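Local coordinates for protein probable fimbrial chaperone YadV (Escherichia coli K-12, PDB 5GHU) that probably acts as a periplasmic chaperone that helps fimbrial subunits fold and assemble during fimbrium biogenesis, at residues Arg152-Thr157 / Phe185-Met190; Glu133-Leu138 / Tyr159-Ser164. All blocks are in the same frame, centred on the assembly; numbering follows the deposited sequence.

Contact 1 of 2, residues Arg152-Thr157 / Phe185-Met190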
ATOM      1  N   ARG A 152       2.891   1.504 -19.978  1.00 20.50           N
ATOM      2  CA  ARG A 152       3.941   2.130 -19.163  1.00 19.06           C
ATOM      3  C   ARG A 152       3.332   3.346 -18.473  1.00 19.34           C
ATOM      4  O   ARG A 152       2.647   4.168 -19.113  1.00 21.19           O
ATOM      5  CB  ARG A 152       5.127   2.521 -20.025  1.00 19.22           C
ATOM      6  CG  ARG A 152       6.279   3.223 -19.254  1.00 20.57           C
ATOM      7  CD  ARG A 152       6.211   4.754 -19.271  1.00 22.15           C
ATOM      8  NE  ARG A 152       6.468   5.269 -20.621  1.00 20.88           N
ATOM      9  CZ  ARG A 152       6.720   6.564 -20.890  1.00 20.52           C
ATOM     10  NH1 ARG A 152       6.775   7.473 -19.901  1.00 21.15           N
ATOM     11  NH2 ARG A 152       6.960   6.938 -22.159  1.00 21.03           N
ATOM     12  N   VAL A 153       3.547   3.439 -17.180  1.00 17.15           N
ATOM     13  CA  VAL A 153       2.895   4.453 -16.367  1.00 16.28           C
ATOM     14  C   VAL A 153       4.006   5.259 -15.682  1.00 19.82           C
ATOM     15  O   VAL A 153       4.965   4.672 -15.176  1.00 19.79           O
ATOM     16  CB  VAL A 153       1.984   3.831 -15.310  1.00 18.75           C
ATOM     17  CG1 VAL A 153       1.083   4.920 -14.619  1.00 20.63           C
ATOM     18  CG2 VAL A 153       1.063   2.774 -15.964  1.00 20.40           C
ATOM     19  N   THR A 154       3.878   6.583 -15.722  1.00 17.52           N
ATOM     20  CA  THR A 154       4.923   7.470 -15.161  1.00 15.68           C
ATOM     21  C   THR A 154       4.300   8.302 -14.066  1.00 18.03           C
ATOM     22  O   THR A 154       3.276   8.938 -14.295  1.00 18.40           O
ATOM     23  CB  THR A 154       5.466   8.351 -16.247  1.00 18.25           C
ATOM     24  OG1 THR A 154       6.222   7.537 -17.164  1.00 20.28           O
ATOM     25  CG2 THR A 154       6.431   9.402 -15.702  1.00 18.57           C
ATOM     26  N   ASN A 155       4.953   8.306 -12.907  1.00 15.97           N
ATOM     27  CA  ASN A 155       4.501   9.088 -11.731  1.00 16.03           C
ATOM     28  C   ASN A 155       5.428  10.265 -11.524  1.00 16.46           C
ATOM     29  O   ASN A 155       6.561  10.048 -11.101  1.00 17.11           O
ATOM     30  CB  ASN A 155       4.537   8.176 -10.520  1.00 18.18           C
ATOM     31  CG  ASN A 155       4.052   8.874  -9.239  1.00 16.02           C
ATOM     32  OD1 ASN A 155       3.718  10.041  -9.226  1.00 17.12           O
ATOM     33  ND2 ASN A 155       3.971   8.078  -8.187  1.00 17.38           N
ATOM     34  N   PRO A 156       4.981  11.455 -11.839  1.00 16.01           N
ATOM     35  CA  PRO A 156       5.827  12.664 -11.717  1.00 17.40           C
ATOM     36  C   PRO A 156       5.779  13.299 -10.325  1.00 18.02           C
ATOM     37  O   PRO A 156       6.362  14.397 -10.156  1.00 20.54           O
ATOM     38  CB  PRO A 156       5.214  13.622 -12.747  1.00 20.17           C
ATOM     39  CG  PRO A 156       3.715  13.295 -12.648  1.00 19.33           C
ATOM     40  CD  PRO A 156       3.627  11.765 -12.414  1.00 17.56           C
ATOM     41  N   THR A 157       5.140  12.619  -9.389  1.00 17.14           N
ATOM     42  CA  THR A 157       4.864  13.243  -8.062  1.00 15.84           C
ATOM     43  C   THR A 157       5.781  12.634  -6.979  1.00 17.02           C
ATOM     44  O   THR A 157       6.340  11.510  -7.140  1.00 17.03           O
ATOM     45  CB  THR A 157       3.401  13.052  -7.580  1.00 16.10           C
ATOM     46  OG1 THR A 157       3.228  11.737  -7.049  1.00 16.95           O
ATOM     47  CG2 THR A 157       2.409  13.271  -8.712  1.00 17.16           C
ATOM     48  N   PHE A 185       8.159   9.507  -8.518  1.00 16.95           N
ATOM     49  CA  PHE A 185       9.242   9.828  -9.502  1.00 15.12           C
ATOM     50  C   PHE A 185       9.773   8.608 -10.221  1.00 15.37           C
ATOM     51  O   PHE A 185      11.016   8.437 -10.346  1.00 19.70           O
ATOM     52  CB  PHE A 185      10.414  10.591  -8.815  1.00 17.04           C
ATOM     53  CG  PHE A 185       9.986  11.859  -8.104  1.00 19.12           C
ATOM     54  CD1 PHE A 185       9.320  12.888  -8.775  1.00 19.38           C
ATOM     55  CD2 PHE A 185      10.227  11.969  -6.750  1.00 19.09           C
ATOM     56  CE1 PHE A 185       8.949  14.081  -8.119  1.00 19.21           C
ATOM     57  CE2 PHE A 185       9.851  13.134  -6.059  1.00 17.96           C
ATOM     58  CZ  PHE A 185       9.229  14.183  -6.717  1.00 19.34           C
ATOM     59  N   SER A 186       8.870   7.727 -10.662  1.00 16.90           N
ATOM     60  CA  SER A 186       9.281   6.460 -11.275  1.00 16.06           C
ATOM     61  C   SER A 186       8.290   6.023 -12.349  1.00 15.63           C
ATOM     62  O   SER A 186       7.212   6.607 -12.495  1.00 16.97           O
ATOM     63  CB  SER A 186       9.356   5.394 -10.186  1.00 17.74           C
ATOM     64  OG  SER A 186       8.013   4.943  -9.887  1.00 20.26           O
ATOM     65  N   ASP A 187       8.754   5.050 -13.110  1.00 17.00           N
ATOM     66  CA  ASP A 187       7.903   4.360 -14.091  1.00 16.81           C
ATOM     67  C   ASP A 187       7.577   2.965 -13.609  1.00 19.19           C
ATOM     68  O   ASP A 187       8.390   2.329 -12.906  1.00 21.28           O
ATOM     69  CB  ASP A 187       8.650   4.218 -15.426  1.00 17.26           C
ATOM     70  CG  ASP A 187       8.741   5.494 -16.219  1.00 20.50           C
ATOM     71  OD1 ASP A 187       8.299   6.522 -15.754  1.00 19.13           O
ATOM     72  OD2 ASP A 187       9.338   5.449 -17.329  1.00 23.94           O
ATOM     73  N   GLU A 188       6.416   2.412 -14.036  1.00 18.23           N
ATOM     74  CA  GLU A 188       6.126   1.020 -13.861  1.00 22.07           C
ATOM     75  C   GLU A 188       5.377   0.550 -15.121  1.00 20.43           C
ATOM     76  O   GLU A 188       4.568   1.311 -15.635  1.00 23.40           O
ATOM     77  CB  GLU A 188       5.167   0.793 -12.684  1.00 25.25           C
ATOM     78  CG  GLU A 188       5.767   0.808 -11.346  1.00 34.22           C
ATOM     79  CD  GLU A 188       6.849  -0.205 -11.164  1.00 32.91           C
ATOM     80  OE1 GLU A 188       6.938  -1.202 -11.933  1.00 41.37           O
ATOM     81  OE2 GLU A 188       7.678   0.028 -10.277  1.00 31.46           O
ATOM     82  N   VAL A 189       5.626  -0.675 -15.518  1.00 21.03           N
ATOM     83  CA  VAL A 189       4.850  -1.324 -16.591  1.00 21.81           C
ATOM     84  C   VAL A 189       3.767  -2.212 -15.956  1.00 25.10           C
ATOM     85  O   VAL A 189       4.029  -2.950 -14.996  1.00 24.13           O
ATOM     86  CB  VAL A 189       5.719  -2.146 -17.520  1.00 21.70           C
ATOM     87  CG1 VAL A 189       4.797  -2.976 -18.489  1.00 23.96           C
ATOM     88  CG2 VAL A 189       6.644  -1.214 -18.309  1.00 27.05           C
ATOM     89  N   MET A 190       2.544  -2.158 -16.511  1.00 20.48           N
ATOM     90  CA  MET A 190       1.454  -2.947 -15.954  1.00 20.76           C
ATOM     91  C   MET A 190       0.850  -3.690 -17.111  1.00 21.71           C
ATOM     92  O   MET A 190       0.584  -3.100 -18.180  1.00 24.83           O
ATOM     93  CB  MET A 190       0.416  -2.038 -15.254  1.00 22.40           C
ATOM     94  CG  MET A 190       1.014  -1.235 -14.106  1.00 20.66           C
ATOM     95  SD  MET A 190      -0.285  -0.157 -13.442  1.00 21.44           S
ATOM     96  CE  MET A 190       0.728   1.105 -12.678  1.00 24.18           C
TER

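Contact 2 of 2, residues Glu133-Leu138 / Tyr159-Ser164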
ATOM      1  N   GLU A 133      -4.366  13.591  -5.258  1.00 18.53           N
ATOM      2  CA  GLU A 133      -4.333  14.092  -6.617  1.00 17.09           C
ATOM      3  C   GLU A 133      -3.215  13.412  -7.457  1.00 18.37           C
ATOM      4  O   GLU A 133      -3.130  13.635  -8.681  1.00 19.92           O
ATOM      5  CB  GLU A 133      -4.124  15.617  -6.611  1.00 19.85           C
ATOM      6  CG  GLU A 133      -5.352  16.388  -6.004  1.00 22.90           C
ATOM      7  CD  GLU A 133      -5.049  17.866  -5.764  1.00 28.93           C
ATOM      8  OE1 GLU A 133      -4.340  18.477  -6.564  1.00 34.78           O
ATOM      9  OE2 GLU A 133      -5.513  18.396  -4.756  1.00 31.03           O
ATOM     10  N   ALA A 134      -2.363  12.634  -6.803  1.00 17.52           N
ATOM     11  CA  ALA A 134      -1.276  12.039  -7.542  1.00 15.10           C
ATOM     12  C   ALA A 134      -1.791  11.040  -8.610  1.00 18.07           C
ATOM     13  O   ALA A 134      -1.193  10.960  -9.653  1.00 16.64           O
ATOM     14  CB  ALA A 134      -0.295  11.340  -6.565  1.00 15.00           C
ATOM     15  N   PRO A 135      -2.883  10.313  -8.332  1.00 18.62           N
ATOM     16  CA  PRO A 135      -3.326   9.385  -9.401  1.00 17.11           C
ATOM     17  C   PRO A 135      -3.674  10.142 -10.669  1.00 18.26           C
ATOM     18  O   PRO A 135      -3.428   9.619 -11.786  1.00 17.50           O
ATOM     19  CB  PRO A 135      -4.567   8.701  -8.798  1.00 17.74           C
ATOM     20  CG  PRO A 135      -4.257   8.695  -7.286  1.00 17.82           C
ATOM     21  CD  PRO A 135      -3.592  10.079  -7.052  1.00 17.00           C
ATOM     22  N   LEU A 136      -4.302  11.332 -10.566  1.00 18.21           N
ATOM     23  CA  LEU A 136      -4.627  12.144 -11.743  1.00 17.97           C
ATOM     24  C   LEU A 136      -3.383  12.581 -12.498  1.00 19.40           C
ATOM     25  O   LEU A 136      -3.420  12.848 -13.691  1.00 21.75           O
ATOM     26  CB  LEU A 136      -5.453  13.395 -11.306  1.00 19.78           C
ATOM     27  CG  LEU A 136      -5.593  14.545 -12.320  1.00 29.34           C
ATOM     28  CD1 LEU A 136      -6.334  14.092 -13.627  1.00 35.06           C
ATOM     29  CD2 LEU A 136      -6.334  15.782 -11.702  1.00 31.21           C
ATOM     30  N   ALA A 137      -2.262  12.749 -11.757  1.00 15.88           N
ATOM     31  CA  ALA A 137      -1.022  13.191 -12.376  1.00 16.74           C
ATOM     32  C   ALA A 137      -0.271  12.126 -13.136  1.00 18.56           C
ATOM     33  O   ALA A 137       0.607  12.460 -13.936  1.00 18.99           O
ATOM     34  CB  ALA A 137      -0.096  13.773 -11.308  1.00 18.72           C
ATOM     35  N   LEU A 138      -0.624  10.874 -12.913  1.00 17.57           N
ATOM     36  CA  LEU A 138       0.043   9.770 -13.672  1.00 17.15           C
ATOM     37  C   LEU A 138      -0.153   9.930 -15.160  1.00 18.57           C
ATOM     38  O   LEU A 138      -1.253  10.328 -15.646  1.00 19.58           O
ATOM     39  CB  LEU A 138      -0.481   8.391 -13.247  1.00 16.85           C
ATOM     40  CG  LEU A 138      -0.339   8.085 -11.738  1.00 17.18           C
ATOM     41  CD1 LEU A 138      -0.954   6.673 -11.427  1.00 19.31           C
ATOM     42  CD2 LEU A 138       1.176   8.118 -11.327  1.00 17.50           C
ATOM     43  N   TYR A 159       4.599  11.225  -4.329  1.00 17.21           N
ATOM     44  CA  TYR A 159       3.734  10.296  -3.620  1.00 17.11           C
ATOM     45  C   TYR A 159       3.619   8.952  -4.319  1.00 17.21           C
ATOM     46  O   TYR A 159       3.613   8.888  -5.560  1.00 17.58           O
ATOM     47  CB  TYR A 159       2.298  10.866  -3.505  1.00 16.48           C
ATOM     48  CG  TYR A 159       2.245  12.216  -2.840  1.00 16.35           C
ATOM     49  CD1 TYR A 159       2.408  12.292  -1.456  1.00 19.22           C
ATOM     50  CD2 TYR A 159       2.028  13.384  -3.584  1.00 17.11           C
ATOM     51  CE1 TYR A 159       2.338  13.548  -0.804  1.00 23.58           C
ATOM     52  CE2 TYR A 159       1.920  14.660  -2.927  1.00 18.27           C
ATOM     53  CZ  TYR A 159       2.083  14.692  -1.545  1.00 24.05           C
ATOM     54  OH  TYR A 159       2.050  15.894  -0.825  1.00 22.92           O
ATOM     55  N   TYR A 160       3.549   7.899  -3.528  1.00 14.41           N
ATOM     56  CA  TYR A 160       3.098   6.626  -4.099  1.00 16.15           C
ATOM     57  C   TYR A 160       1.683   6.763  -4.615  1.00 17.93           C
ATOM     58  O   TYR A 160       0.833   7.486  -4.030  1.00 17.79           O
ATOM     59  CB  TYR A 160       3.117   5.480  -3.052  1.00 17.17           C
ATOM     60  CG  TYR A 160       4.496   5.070  -2.678  1.00 15.52           C
ATOM     61  CD1 TYR A 160       5.247   5.780  -1.745  1.00 16.83           C
ATOM     62  CD2 TYR A 160       5.089   4.030  -3.336  1.00 16.76           C
ATOM     63  CE1 TYR A 160       6.550   5.403  -1.444  1.00 20.81           C
ATOM     64  CE2 TYR A 160       6.440   3.650  -3.025  1.00 18.75           C
ATOM     65  CZ  TYR A 160       7.118   4.359  -2.069  1.00 20.36           C
ATOM     66  OH  TYR A 160       8.433   3.998  -1.803  1.00 22.61           O
ATOM     67  N   VAL A 161       1.408   5.986  -5.672  1.00 16.88           N
ATOM     68  CA  VAL A 161       0.011   5.717  -6.056  1.00 17.06           C
ATOM     69  C   VAL A 161      -0.241   4.228  -5.987  1.00 16.60           C
ATOM     70  O   VAL A 161       0.534   3.418  -6.510  1.00 17.98           O
ATOM     71  CB  VAL A 161      -0.346   6.238  -7.468  1.00 15.40           C
ATOM     72  CG1 VAL A 161      -1.804   5.827  -7.846  1.00 17.84           C
ATOM     73  CG2 VAL A 161      -0.235   7.782  -7.516  1.00 17.66           C
ATOM     74  N   SER A 162      -1.349   3.868  -5.296  1.00 16.90           N
ATOM     75  CA  SER A 162      -1.748   2.460  -5.088  1.00 17.08           C
ATOM     76  C   SER A 162      -3.125   2.279  -5.711  1.00 18.22           C
ATOM     77  O   SER A 162      -3.924   3.218  -5.679  1.00 20.27           O
ATOM     78  CB  SER A 162      -1.865   2.148  -3.592  1.00 21.27           C
ATOM     79  OG  SER A 162      -0.585   2.284  -2.918  1.00 26.45           O
ATOM     80  N   PHE A 163      -3.398   1.087  -6.230  1.00 18.72           N
ATOM     81  CA  PHE A 163      -4.703   0.855  -6.884  1.00 18.31           C
ATOM     82  C   PHE A 163      -5.449  -0.331  -6.308  1.00 17.93           C
ATOM     83  O   PHE A 163      -4.846  -1.348  -5.914  1.00 22.18           O
ATOM     84  CB  PHE A 163      -4.508   0.534  -8.390  1.00 19.83           C
ATOM     85  CG  PHE A 163      -3.734   1.587  -9.167  1.00 17.92           C
ATOM     86  CD1 PHE A 163      -2.358   1.509  -9.248  1.00 18.93           C
ATOM     87  CD2 PHE A 163      -4.389   2.643  -9.759  1.00 18.96           C
ATOM     88  CE1 PHE A 163      -1.612   2.498  -9.966  1.00 18.46           C
ATOM     89  CE2 PHE A 163      -3.705   3.604 -10.531  1.00 18.22           C
ATOM     90  CZ  PHE A 163      -2.290   3.523 -10.639  1.00 18.25           C
ATOM     91  N   SER A 164      -6.777  -0.258  -6.370  1.00 18.40           N
ATOM     92  CA  SER A 164      -7.547  -1.470  -6.084  1.00 18.10           C
ATOM     93  C   SER A 164      -7.861  -2.205  -7.376  1.00 22.36           C
ATOM     94  O   SER A 164      -7.918  -3.423  -7.367  1.00 24.05           O
ATOM     95  CB  SER A 164      -8.809  -1.097  -5.323  1.00 18.20           C
ATOM     96  OG  SER A 164      -9.622  -0.205  -6.088  1.00 21.58           O
TER

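Contact 1 of 2, residues Arg152-Thr157 / Phe185-Met190
Thr154 OG1 sits between two charged groups. Thr154 OG1 donates a hydrogen bond to Asp187 OD1 across the strands (2.7 Å) and accepts one from Arg152 NH1 (2.8 Å). Two antiparallel strands of the immunoglobulin-like C-terminal domain meet here, and this polar row lies on the sheet face that carries Arg152, Thr154, Asp187 and Val189. The Thr154 and Asp187 side chains run side by side, and the hydroxyl meets the carboxylate from above its plane, 58° out. Asp187 CG lies anti to the backbone carbonyl carbon (chi1 -75°), which sets the carboxylate carbon beside the Thr154 hydroxyl. The Arg152 guanidinium spends an in-plane N-H on Thr154 OG1; Asp187 OD2 lies well out of that plane, 4.2 Å from Arg152 NH1, so no N-H points at it and any pull between the two charges is probably only electrostatic.

The backbones of Val153 and Glu188 form a reciprocal pair, Val153 N to Glu188 O at 2.8 Å and Glu188 N to Val153 O at 2.9 Å. On the face that carries Val153 and Glu188, Val153 and Met190 make an apolar pair: the side chains cross at about a right angle, Met190 CE 3.7 Å from Val153 CG2, both buried. Farther along, Asn155 N bonds to Ser186 O at 2.9 Å. Opposite Asn155 the partner strand spends two residues, Phe185 and Ser186, in a G1 beta bulge. Asn155 OD1 accepts from Thr157 N, which makes an Asx turn, and also takes the Thr157 hydroxyl, OG1, in its carbonyl plane on a lone pair. Where the strands part, the Phe185 ring lies against that turn, with Thr157 O 3.6 Å above the ring plane, over its centre.

Contact 2 of 2, residues Glu133-Leu138 / Tyr159-Ser164
Val161 pushes both its methyls into the short, weakly bonded helix at 134-137. Val161 CG2 meets Ala134 CB at 3.7 Å and lies 3.8 Å from Pro135 N; Val161 CG1 meets Pro135 CG, also at 3.8 Å. The segment 159-164 carries the chain from strand 150-155 over to strand 163-170, so the helix packs on the crossing between the two sheets of the immunoglobulin-like domain. Val161 CG1 stands anti to the backbone N (chi1 176°), which brings it to the tip of Leu138, 3.8 Å from Leu138 CD1. That same Leu138 CD1 touches the edge of the Phe163 ring, 3.5 Å from Phe163 CZ, and Val161 CG1 lies over one face of this ring, offset toward the rim. Ala208 of strand 203-209 closes over the same cluster, touching Pro135, Val161 and Phe163. An alanine in place of Val161 would probably leave a gap between Pro135 and Leu138 and give the Phe163 ring more room to turn.

The packing thins toward Tyr159, which offers the helix little more than CB, 4.0 Å from Ala134 CB, while its hydroxyl is bonded to Gly129 O. On the solvent side Leu136 points away from the crossing, and it and Glu133 are exposed. No hydrogen bond spans the two segments, so what holds them to each other is probably the close fit of methyl, methylene and ring carbons.

The two contacts are adjacent parts of the C-terminal domain, their centres 10 Å apart, and their segments alternate along the chain. Contact 1 ends in the Asn155-Thr157 turn, and segment 159-164 follows it directly: Asn155 ND2 hydrogen-bonds to Tyr159 O and Thr157 OG1 to Tyr159 N, tying the turn to the start of that segment. Segment 133-138 packs on the same turn. Leu138 CD2 lies 3.5 Å from Asn155 CB, Ala137 CB 3.6 Å from Thr157 CG2, and Ala137 O 3.5 Å from Pro156 CD. Leu138 also touches Val153, joining the Val153 side of the strand pair to the apolar cluster of contact 2.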